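Local coordinates for protein protocadherin gamma-B3 (Homo sapiens, PDB 5K8R) that is probably a calcium-dependent cell-adhesion protein that may help establish and maintain specific neuronal connections in the brain, at residues Asp145-Ile151 and Glu163-Pro169; Glu109-Leu115 and Arg199-Ala205; Asp309-Pro315 and Asp343-Asn349. All blocks are in the same frame, centred on the assembly; numbering follows the deposited sequence.

Contact 1: Asp145-Ile151 and Glu163-Pro169; sequences DPHFSLI and ELVLKAP
The backbone O of H147 is held by two N-H groups of the other segment. K167 N donates to it at 3.0 Å. A168 N adds a weak bond at 3.4 Å. The same histidine is steadied from its own side, since D145 OD1 accepts from H147 N in an Asx turn. Its ring turns an edge to the other segment, with CD2 3.2 Å from P169 O in the ring plane. Beyond this loop the segments pair as an antiparallel beta hairpin, strands 148-154 and 160-166, in the second cadherin repeat. S149 with V165 and I151 with E163 are hydrogen-bonded pairs. F148 with L166 and L150 with L164 are non-hydrogen-bonded pairs, and their side chains share the sheet face that looks into the beta sandwich. There the F148 ring carries L166 CD1 over one face, 4.0 Å from the centroid, while F148 CD1 meets L164 CD2 at 3.6 Å. L180 and I112 of the facing sheet also pack on this ring. An alanine in place of F148 would probably leave L166 CD1 without the ring face it rests on and open a gap toward L180. On the other sheet face S149 CB touches V165 CG1. K167 sets out with CG between backbone N and carbonyl carbon (chi1 59°), which lays the extended chain past H147 O. Its CD then comes to 3.2 Å of S149 OG, and NZ makes a weak bond to that hydroxyl.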
loop_
_atom_site.group_PDB
_atom_site.type_symbol
_atom_site.label_atom_id
_atom_site.label_comp_id
_atom_site.label_asym_id
_atom_site.label_seq_id
_atom_site.Cartn_x
_atom_site.Cartn_y
_atom_site.Cartn_z
ATOM N N ASP A 145 -15.483 15.059 20.275
ATOM C CA ASP A 145 -14.259 14.300 20.085
ATOM C C ASP A 145 -13.179 15.258 19.598
ATOM O O ASP A 145 -13.461 16.138 18.770
ATOM C CB ASP A 145 -14.444 13.160 19.075
ATOM C CG ASP A 145 -13.249 12.229 19.019
ATOM O OD1 ASP A 145 -12.305 12.514 18.252
ATOM O OD2 ASP A 145 -13.253 11.210 19.743
ATOM N N PRO A 146 -11.946 15.122 20.092
ATOM C CA PRO A 146 -10.893 16.076 19.703
ATOM C C PRO A 146 -10.508 16.010 18.234
ATOM O O PRO A 146 -9.957 16.991 17.718
ATOM C CB PRO A 146 -9.710 15.684 20.600
ATOM C CG PRO A 146 -10.320 14.923 21.736
ATOM C CD PRO A 146 -11.492 14.201 21.147
ATOM N N HIS A 147 -10.777 14.903 17.544
ATOM C CA HIS A 147 -10.357 14.742 16.157
ATOM C C HIS A 147 -11.483 14.883 15.145
ATOM O O HIS A 147 -11.235 15.355 14.034
ATOM C CB HIS A 147 -9.690 13.376 15.953
ATOM C CG HIS A 147 -8.350 13.254 16.608
ATOM N ND1 HIS A 147 -8.198 13.006 17.955
ATOM C CD2 HIS A 147 -7.098 13.346 16.100
ATOM C CE1 HIS A 147 -6.912 12.949 18.249
ATOM N NE2 HIS A 147 -6.223 13.152 17.140
ATOM N N PHE A 148 -12.705 14.488 15.491
ATOM C CA PHE A 148 -13.810 14.462 14.545
ATOM C C PHE A 148 -14.949 15.350 15.020
ATOM O O PHE A 148 -15.263 15.397 16.213
ATOM C CB PHE A 148 -14.332 13.036 14.341
ATOM C CG PHE A 148 -13.338 12.110 13.708
ATOM C CD1 PHE A 148 -13.282 11.971 12.331
ATOM C CD2 PHE A 148 -12.460 11.376 14.488
ATOM C CE1 PHE A 148 -12.370 11.117 11.745
ATOM C CE2 PHE A 148 -11.544 10.522 13.907
ATOM C CZ PHE A 148 -11.498 10.392 12.534
ATOM N N SER A 149 -15.559 16.053 14.073
ATOM C CA SER A 149 -16.807 16.773 14.269
ATOM C C SER A 149 -17.831 16.257 13.263
ATOM O O SER A 149 -17.562 15.340 12.482
ATOM C CB SER A 149 -16.605 18.284 14.127
ATOM O OG SER A 149 -15.871 18.807 15.221
ATOM N N LEU A 150 -19.014 16.861 13.278
ATOM C CA LEU A 150 -20.100 16.448 12.404
ATOM C C LEU A 150 -20.718 17.669 11.743
ATOM O O LEU A 150 -20.933 18.697 12.392
ATOM C CB LEU A 150 -21.170 15.667 13.181
ATOM C CG LEU A 150 -22.363 15.106 12.401
ATOM C CD1 LEU A 150 -22.714 13.716 12.901
ATOM C CD2 LEU A 150 -23.569 16.026 12.516
ATOM N N ILE A 151 -20.991 17.553 10.447
ATOM C CA ILE A 151 -21.758 18.548 9.710
ATOM C C ILE A 151 -23.071 17.902 9.293
ATOM O O ILE A 151 -23.116 16.706 8.989
ATOM C CB ILE A 151 -20.987 19.091 8.489
ATOM C CG1 ILE A 151 -20.727 17.984 7.467
ATOM C CG2 ILE A 151 -19.671 19.713 8.926
ATOM C CD1 ILE A 151 -19.982 18.456 6.236
ATOM N N GLU A 163 -22.680 14.020 8.063
ATOM C CA GLU A 163 -21.373 13.712 7.505
ATOM C C GLU A 163 -20.317 13.947 8.571
ATOM O O GLU A 163 -20.364 14.947 9.295
ATOM C CB GLU A 163 -21.060 14.565 6.267
ATOM C CG GLU A 163 -21.836 14.180 5.020
ATOM C CD GLU A 163 -21.471 15.038 3.822
ATOM O OE1 GLU A 163 -20.921 16.140 4.025
ATOM O OE2 GLU A 163 -21.730 14.606 2.679
ATOM N N LEU A 164 -19.373 13.016 8.667
ATOM C CA LEU A 164 -18.263 13.154 9.595
ATOM C C LEU A 164 -17.176 14.016 8.969
ATOM O O LEU A 164 -16.854 13.866 7.788
ATOM C CB LEU A 164 -17.705 11.777 9.958
ATOM C CG LEU A 164 -16.832 11.661 11.204
ATOM C CD1 LEU A 164 -17.643 11.982 12.451
ATOM C CD2 LEU A 164 -16.230 10.268 11.294
ATOM N N VAL A 165 -16.617 14.931 9.755
ATOM C CA VAL A 165 -15.594 15.846 9.264
ATOM C C VAL A 165 -14.375 15.763 10.172
ATOM O O VAL A 165 -14.500 15.686 11.400
ATOM C CB VAL A 165 -16.118 17.297 9.160
ATOM C CG1 VAL A 165 -16.618 17.799 10.503
ATOM C CG2 VAL A 165 -15.045 18.223 8.602
ATOM N N LEU A 166 -13.194 15.761 9.561
ATOM C CA LEU A 166 -11.932 15.683 10.283
ATOM C C LEU A 166 -11.418 17.094 10.547
ATOM O O LEU A 166 -11.159 17.849 9.605
ATOM C CB LEU A 166 -10.909 14.881 9.479
ATOM C CG LEU A 166 -9.579 14.551 10.155
ATOM C CD1 LEU A 166 -9.771 13.446 11.181
ATOM C CD2 LEU A 166 -8.532 14.161 9.123
ATOM N N LYS A 167 -11.271 17.447 11.824
ATOM C CA LYS A 167 -10.766 18.759 12.200
ATOM C C LYS A 167 -9.341 18.731 12.735
ATOM O O LYS A 167 -8.726 19.794 12.863
ATOM C CB LYS A 167 -11.689 19.408 13.243
ATOM C CG LYS A 167 -11.861 18.606 14.517
ATOM C CD LYS A 167 -12.709 19.366 15.522
ATOM C CE LYS A 167 -12.893 18.572 16.804
ATOM N NZ LYS A 167 -13.725 19.305 17.797
ATOM N N ALA A 168 -8.802 17.551 13.047
ATOM C CA ALA A 168 -7.428 17.395 13.496
ATOM C C ALA A 168 -6.848 16.159 12.823
ATOM O O ALA A 168 -7.552 15.151 12.671
ATOM C CB ALA A 168 -7.333 17.257 15.022
ATOM N N PRO A 169 -5.582 16.206 12.407
ATOM C CA PRO A 169 -5.006 15.079 11.666
ATOM C C PRO A 169 -4.984 13.800 12.491
ATOM O O PRO A 169 -4.996 13.816 13.723
ATOM C CB PRO A 169 -3.582 15.554 11.342
ATOM C CG PRO A 169 -3.646 17.045 11.438
ATOM C CD PRO A 169 -4.642 17.334 12.520
#

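Contact 2: Glu109-Leu115 and Arg199-Ala205; sequences ELEISEL and RVIVADA. With CA (calcium ion), chain J; CA (calcium ion), chain I.
This is a parallel strand pairing at the margin of the mixed sheet of the second cadherin repeat. Strand 107-113 is outermost and lies along strand 193-203, and both run into the calcium site at the junction with the third repeat. The backbone bonds run L110 N to R199 O, I201 N to L110 O, I112 N to I201 O, A203 N to I112 O and E114 N to A203 O. L110, I112, V200 and V202 share the inner face, where L110 CD2 lies 4.0 Å from V200 CG2 and I112 CD1 crosses obliquely to V200 CG1. On the other face E109 and R199 lie side by side in a salt bridge. R199 grips E109 OE2 side-on with two nitrogens, NH2 at 2.8 Å and NE at 3.1 Å. That oxygen lies in the guanidinium plane, with the carboxylate nearly perpendicular (89°). On this face E111 CG also runs against I201 CG2, and A203 packs on H296 of the second subunit. At the metal end, E114 CG lies between backbone N and carbonyl carbon (chi1 48°), and the extended chain reaches across to A205. E114 OE2 accepts from A205 N on its anti lone pair and binds one calcium ion at 2.4 Å. D204 OD1 and A205 O bind the same ion, joined by E173, D207 and D240. D204 OD2 accepts from E241 N. E114 OE1 binds the second calcium ion at 2.5 Å. Without the ions, E114 OE2 and D204 OD1, 2.9 Å apart, would probably repel, so calcium is likely to hold the strand ends together.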
loop_
_atom_site.group_PDB
_atom_site.type_symbol
_atom_site.label_atom_id
_atom_site.label_comp_id
_atom_site.label_asym_id
_atom_site.label_seq_id
_atom_site.Cartn_x
_atom_site.Cartn_y
_atom_site.Cartn_z
ATOM N N GLU A 109 -17.947 0.254 11.658
ATOM C CA GLU A 109 -16.521 0.491 11.491
ATOM C C GLU A 109 -16.276 1.353 10.260
ATOM O O GLU A 109 -16.970 1.225 9.247
ATOM C CB GLU A 109 -15.755 -0.828 11.371
ATOM C CG GLU A 109 -15.660 -1.608 12.671
ATOM C CD GLU A 109 -14.723 -2.794 12.569
ATOM O OE1 GLU A 109 -14.328 -3.143 11.437
ATOM O OE2 GLU A 109 -14.378 -3.374 13.620
ATOM N N LEU A 110 -15.297 2.214 10.357
ATOM C CA LEU A 110 -14.960 3.110 9.300
ATOM C C LEU A 110 -13.460 3.207 9.180
ATOM O O LEU A 110 -12.821 3.653 10.086
ATOM C CB LEU A 110 -15.520 4.466 9.670
ATOM C CG LEU A 110 -15.260 5.633 8.768
ATOM C CD1 LEU A 110 -15.899 5.367 7.435
ATOM C CD2 LEU A 110 -15.867 6.855 9.378
ATOM N N GLU A 111 -12.916 2.792 8.051
ATOM C CA GLU A 111 -11.480 2.827 7.807
ATOM C C GLU A 111 -11.105 4.162 7.175
ATOM O O GLU A 111 -11.628 4.521 6.114
ATOM C CB GLU A 111 -11.048 1.668 6.909
ATOM C CG GLU A 111 -11.259 0.292 7.514
ATOM C CD GLU A 111 -10.135 -0.669 7.179
ATOM O OE1 GLU A 111 -9.097 -0.210 6.655
ATOM O OE2 GLU A 111 -10.285 -1.880 7.444
ATOM N N ILE A 112 -10.201 4.890 7.825
ATOM C CA ILE A 112 -9.721 6.182 7.350
ATOM C C ILE A 112 -8.205 6.197 7.472
ATOM O O ILE A 112 -7.664 5.920 8.549
ATOM C CB ILE A 112 -10.335 7.351 8.146
ATOM C CG1 ILE A 112 -11.857 7.374 7.984
ATOM C CG2 ILE A 112 -9.723 8.672 7.708
ATOM C CD1 ILE A 112 -12.544 8.436 8.819
ATOM N N SER A 113 -7.521 6.516 6.377
ATOM C CA SER A 113 -6.068 6.575 6.405
ATOM C C SER A 113 -5.598 7.824 7.141
ATOM O O SER A 113 -6.268 8.860 7.144
ATOM C CB SER A 113 -5.497 6.563 4.988
ATOM O OG SER A 113 -5.534 7.857 4.412
ATOM N N GLU A 114 -4.426 7.715 7.768
ATOM C CA GLU A 114 -3.851 8.842 8.491
ATOM C C GLU A 114 -3.394 9.966 7.570
ATOM O O GLU A 114 -3.057 11.046 8.063
ATOM C CB GLU A 114 -2.681 8.365 9.352
ATOM C CG GLU A 114 -1.702 7.478 8.610
ATOM C CD GLU A 114 -0.632 6.902 9.513
ATOM O OE1 GLU A 114 -0.359 7.499 10.577
ATOM O OE2 GLU A 114 -0.065 5.848 9.159
ATOM N N LEU A 115 -3.373 9.740 6.257
ATOM C CA LEU A 115 -3.067 10.795 5.299
ATOM C C LEU A 115 -4.246 11.727 5.049
ATOM O O LEU A 115 -4.115 12.659 4.248
ATOM C CB LEU A 115 -2.608 10.187 3.971
ATOM C CG LEU A 115 -1.216 9.555 3.947
ATOM C CD1 LEU A 115 -0.924 8.943 2.586
ATOM C CD2 LEU A 115 -0.156 10.582 4.316
ATOM N N ARG A 199 -16.717 3.118 15.181
ATOM C CA ARG A 199 -15.324 2.799 15.483
ATOM C C ARG A 199 -14.488 3.151 14.258
ATOM O O ARG A 199 -14.408 2.377 13.300
ATOM C CB ARG A 199 -15.161 1.334 15.874
ATOM C CG ARG A 199 -13.708 0.913 16.066
ATOM C CD ARG A 199 -13.575 -0.433 16.768
ATOM N NE ARG A 199 -14.300 -1.501 16.084
ATOM C CZ ARG A 199 -15.443 -2.023 16.517
ATOM N NH1 ARG A 199 -15.995 -1.577 17.637
ATOM N NH2 ARG A 199 -16.033 -2.993 15.832
ATOM N N VAL A 200 -13.876 4.330 14.287
ATOM C CA VAL A 200 -12.962 4.754 13.235
ATOM C C VAL A 200 -11.624 4.060 13.449
ATOM O O VAL A 200 -10.953 4.281 14.463
ATOM C CB VAL A 200 -12.794 6.279 13.226
ATOM C CG1 VAL A 200 -11.764 6.693 12.185
ATOM C CG2 VAL A 200 -14.129 6.959 12.968
ATOM N N ILE A 201 -11.239 3.213 12.500
ATOM C CA ILE A 201 -9.951 2.530 12.529
ATOM C C ILE A 201 -9.013 3.263 11.579
ATOM O O ILE A 201 -9.319 3.429 10.392
ATOM C CB ILE A 201 -10.091 1.046 12.153
ATOM C CG1 ILE A 201 -8.759 0.315 12.332
ATOM C CG2 ILE A 201 -10.627 0.896 10.737
ATOM C CD1 ILE A 201 -8.879 -1.194 12.286
ATOM N N VAL A 202 -7.877 3.714 12.104
ATOM C CA VAL A 202 -6.942 4.532 11.340
ATOM C C VAL A 202 -6.086 3.612 10.475
ATOM O O VAL A 202 -5.278 2.835 10.989
ATOM C CB VAL A 202 -6.070 5.397 12.259
ATOM C CG1 VAL A 202 -5.217 6.351 11.438
ATOM C CG2 VAL A 202 -6.940 6.161 13.246
ATOM N N ALA A 203 -6.259 3.701 9.158
ATOM C CA ALA A 203 -5.442 2.917 8.244
ATOM C C ALA A 203 -4.023 3.470 8.194
ATOM O O ALA A 203 -3.812 4.686 8.171
ATOM C CB ALA A 203 -6.058 2.914 6.846
ATOM N N ASP A 204 -3.046 2.566 8.171
ATOM C CA ASP A 204 -1.645 2.958 8.231
ATOM C C ASP A 204 -1.175 3.539 6.905
ATOM O O ASP A 204 -1.560 3.072 5.829
ATOM C CB ASP A 204 -0.769 1.760 8.600
ATOM C CG ASP A 204 0.695 2.135 8.759
ATOM O OD1 ASP A 204 0.984 3.129 9.459
ATOM O OD2 ASP A 204 1.554 1.441 8.178
ATOM N N ALA A 205 -0.333 4.564 6.993
ATOM C CA ALA A 205 0.376 5.111 5.849
ATOM C C ALA A 205 1.873 5.059 6.119
ATOM O O ALA A 205 2.318 5.024 7.269
ATOM C CB ALA A 205 -0.057 6.551 5.555
HETATM CA CA CA J . 2.250 5.376 9.681
HETATM CA CA CA I . 1.728 8.770 11.290
HETATM O O HOH W 1 0.950 11.139 11.404
#

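Contact 3: Asp309-Pro315 and Asp343-Asn349; sequences DENDNAP and DLDSGFN. With CA (calcium ion), chain E; CA (calcium ion), chain F; CA (calcium ion), chain G.
N311 and D345 meet through a shared calcium ion, where the DENDN form of the cadherin calcium motif in linker 309-315 faces the DxD motif of the fourth repeat. Metal bonds dominate. D345 bridges two ions. Its OD2 binds the first, together with N311 OD1, the backbone O of N313 and of N349, and both carboxylate oxygens of D343; D396 completes that site. Its OD1 binds the second, with D309 OD1, the backbone O of E310 and D312 OD1. D312 OD2 binds a third ion; E223 and E280 serve both the second and the third, and D278 the third. Hydrogen bonds fix the ligands. D309 OD2, the oxygen turned from the metal, is gripped from opposite faces of its carboxylate plane by S346 N at 3.0 Å and N349 ND2 at 3.1 Å. N313 N donates to the syn lone pair of D345 OD2, and N313 ND2 reaches D345 OD1 at 2.9 Å. D345 N in turn donates to D343 OD2, an Asx turn that positions one ligand by another. Van der Waals contact is slight: L344 CD1 lies against N313 OD1, and P315 CG against D343 OD1. A water accepts from L344 N at 2.8 Å and donates to A314 O at 3.0 Å.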
loop_
_atom_site.group_PDB
_atom_site.type_symbol
_atom_site.label_atom_id
_atom_site.label_comp_id
_atom_site.label_asym_id
_atom_site.label_seq_id
_atom_site.Cartn_x
_atom_site.Cartn_y
_atom_site.Cartn_z
ATOM N N ASP A 309 46.285 -6.657 14.239
ATOM C CA ASP A 309 47.392 -7.453 13.726
ATOM C C ASP A 309 47.597 -8.715 14.557
ATOM O O ASP A 309 47.515 -8.689 15.789
ATOM C CB ASP A 309 48.675 -6.623 13.713
ATOM C CG ASP A 309 49.860 -7.387 13.151
ATOM O OD1 ASP A 309 49.663 -8.207 12.230
ATOM O OD2 ASP A 309 50.990 -7.163 13.633
ATOM N N GLU A 310 47.863 -9.822 13.869
ATOM C CA GLU A 310 48.216 -11.088 14.490
ATOM C C GLU A 310 49.564 -11.549 13.954
ATOM O O GLU A 310 49.937 -11.241 12.819
ATOM C CB GLU A 310 47.151 -12.161 14.225
ATOM C CG GLU A 310 45.893 -12.011 15.064
ATOM C CD GLU A 310 46.080 -12.507 16.485
ATOM O OE1 GLU A 310 46.561 -13.647 16.658
ATOM O OE2 GLU A 310 45.753 -11.757 17.426
ATOM N N ASN A 311 50.295 -12.293 14.782
ATOM C CA ASN A 311 51.635 -12.759 14.421
ATOM C C ASN A 311 51.525 -14.059 13.623
ATOM O O ASN A 311 51.819 -15.157 14.100
ATOM C CB ASN A 311 52.492 -12.930 15.669
ATOM C CG ASN A 311 53.956 -13.149 15.344
ATOM O OD1 ASN A 311 54.431 -12.762 14.277
ATOM N ND2 ASN A 311 54.679 -13.770 16.268
ATOM N N ASP A 312 51.093 -13.911 12.369
ATOM C CA ASP A 312 50.901 -15.042 11.470
ATOM C C ASP A 312 51.876 -15.026 10.296
ATOM O O ASP A 312 51.609 -15.652 9.265
ATOM C CB ASP A 312 49.458 -15.079 10.961
ATOM C CG ASP A 312 49.117 -13.892 10.079
ATOM O OD1 ASP A 312 49.716 -12.811 10.266
ATOM O OD2 ASP A 312 48.244 -14.043 9.200
ATOM N N ASN A 313 53.001 -14.326 10.432
ATOM C CA ASN A 313 54.035 -14.286 9.403
ATOM C C ASN A 313 55.387 -14.494 10.063
ATOM O O ASN A 313 55.778 -13.714 10.938
ATOM C CB ASN A 313 54.006 -12.961 8.634
ATOM C CG ASN A 313 52.855 -12.881 7.650
ATOM O OD1 ASN A 313 52.999 -13.239 6.482
ATOM N ND2 ASN A 313 51.705 -12.411 8.120
ATOM N N ALA A 314 56.097 -15.540 9.645
ATOM C CA ALA A 314 57.400 -15.851 10.209
ATOM C C ALA A 314 58.473 -14.934 9.625
ATOM O O ALA A 314 58.364 -14.489 8.478
ATOM C CB ALA A 314 57.763 -17.306 9.936
ATOM N N PRO A 315 59.515 -14.628 10.399
ATOM C CA PRO A 315 60.602 -13.795 9.872
ATOM C C PRO A 315 61.304 -14.475 8.708
ATOM O O PRO A 315 61.377 -15.704 8.626
ATOM C CB PRO A 315 61.541 -13.631 11.073
ATOM C CG PRO A 315 60.686 -13.903 12.267
ATOM C CD PRO A 315 59.699 -14.938 11.826
ATOM N N ASP A 343 60.040 -8.980 8.181
ATOM C CA ASP A 343 58.827 -9.590 8.709
ATOM C C ASP A 343 57.634 -8.755 8.270
ATOM O O ASP A 343 57.643 -7.530 8.417
ATOM C CB ASP A 343 58.878 -9.693 10.239
ATOM C CG ASP A 343 57.854 -10.664 10.797
ATOM O OD1 ASP A 343 58.240 -11.528 11.612
ATOM O OD2 ASP A 343 56.665 -10.565 10.427
ATOM N N LEU A 344 56.606 -9.421 7.740
ATOM C CA LEU A 344 55.457 -8.715 7.190
ATOM C C LEU A 344 54.527 -8.160 8.262
ATOM O O LEU A 344 53.705 -7.289 7.959
ATOM C CB LEU A 344 54.668 -9.641 6.261
ATOM C CG LEU A 344 55.420 -10.213 5.058
ATOM C CD1 LEU A 344 54.517 -11.137 4.256
ATOM C CD2 LEU A 344 55.968 -9.100 4.178
ATOM N N ASP A 345 54.636 -8.635 9.500
ATOM C CA ASP A 345 53.743 -8.192 10.560
ATOM C C ASP A 345 54.163 -6.813 11.071
ATOM O O ASP A 345 55.177 -6.245 10.657
ATOM C CB ASP A 345 53.714 -9.220 11.688
ATOM C CG ASP A 345 53.184 -10.565 11.233
ATOM O OD1 ASP A 345 52.330 -10.589 10.322
ATOM O OD2 ASP A 345 53.622 -11.598 11.782
ATOM N N SER A 346 53.365 -6.265 11.984
ATOM C CA SER A 346 53.587 -4.934 12.526
ATOM C C SER A 346 53.876 -5.016 14.020
ATOM O O SER A 346 53.633 -6.037 14.668
ATOM C CB SER A 346 52.375 -4.026 12.276
ATOM O OG SER A 346 52.042 -3.992 10.899
ATOM N N GLY A 347 54.402 -3.918 14.560
ATOM C CA GLY A 347 54.716 -3.841 15.972
ATOM C C GLY A 347 55.806 -4.821 16.360
ATOM O O GLY A 347 56.718 -5.127 15.584
ATOM N N PHE A 348 55.708 -5.328 17.593
ATOM C CA PHE A 348 56.661 -6.327 18.062
ATOM C C PHE A 348 56.528 -7.646 17.315
ATOM O O PHE A 348 57.467 -8.450 17.329
ATOM C CB PHE A 348 56.497 -6.550 19.566
ATOM C CG PHE A 348 57.138 -5.483 20.409
ATOM C CD1 PHE A 348 58.516 -5.429 20.547
ATOM C CD2 PHE A 348 56.365 -4.537 21.064
ATOM C CE1 PHE A 348 59.114 -4.450 21.319
ATOM C CE2 PHE A 348 56.959 -3.554 21.839
ATOM C CZ PHE A 348 58.335 -3.511 21.967
ATOM N N ASN A 349 55.387 -7.889 16.665
ATOM C CA ASN A 349 55.277 -9.040 15.777
ATOM C C ASN A 349 56.209 -8.920 14.580
ATOM O O ASN A 349 56.529 -9.935 13.953
ATOM C CB ASN A 349 53.833 -9.202 15.296
ATOM C CG ASN A 349 52.838 -9.284 16.437
ATOM O OD1 ASN A 349 53.129 -9.845 17.493
ATOM N ND2 ASN A 349 51.653 -8.721 16.230
HETATM CA CA CA E . 56.016 -11.939 12.585
HETATM CA CA CA F . 49.863 -10.115 10.653
HETATM CA CA CA G . 48.089 -11.914 8.014
HETATM O O HOH W 2 57.259 -12.068 7.151
HETATM O O HOH W 3 46.250 -13.165 6.820
#

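Overall arrangement
From the N terminus, the chain first enters contact 2 at 109-115. Before the partner 199-205 arrives, contact 1 opens and closes as a short hairpin, so it is nested inside the long loop that contact 2 closes. Both lie in the second cadherin repeat, one on each sheet of the sandwich. They touch through its core, where F148 CZ meets V200 CG1 at 3.7 Å. The third repeat follows. Contact 3 comes later in series, closing the loop between 309-315 and 343-349 and tying the third repeat to the fourth. Its centre lies about 64 Å from that of contact 2. Contacts 2 and 3 thus mark successive calcium-bound repeat junctions.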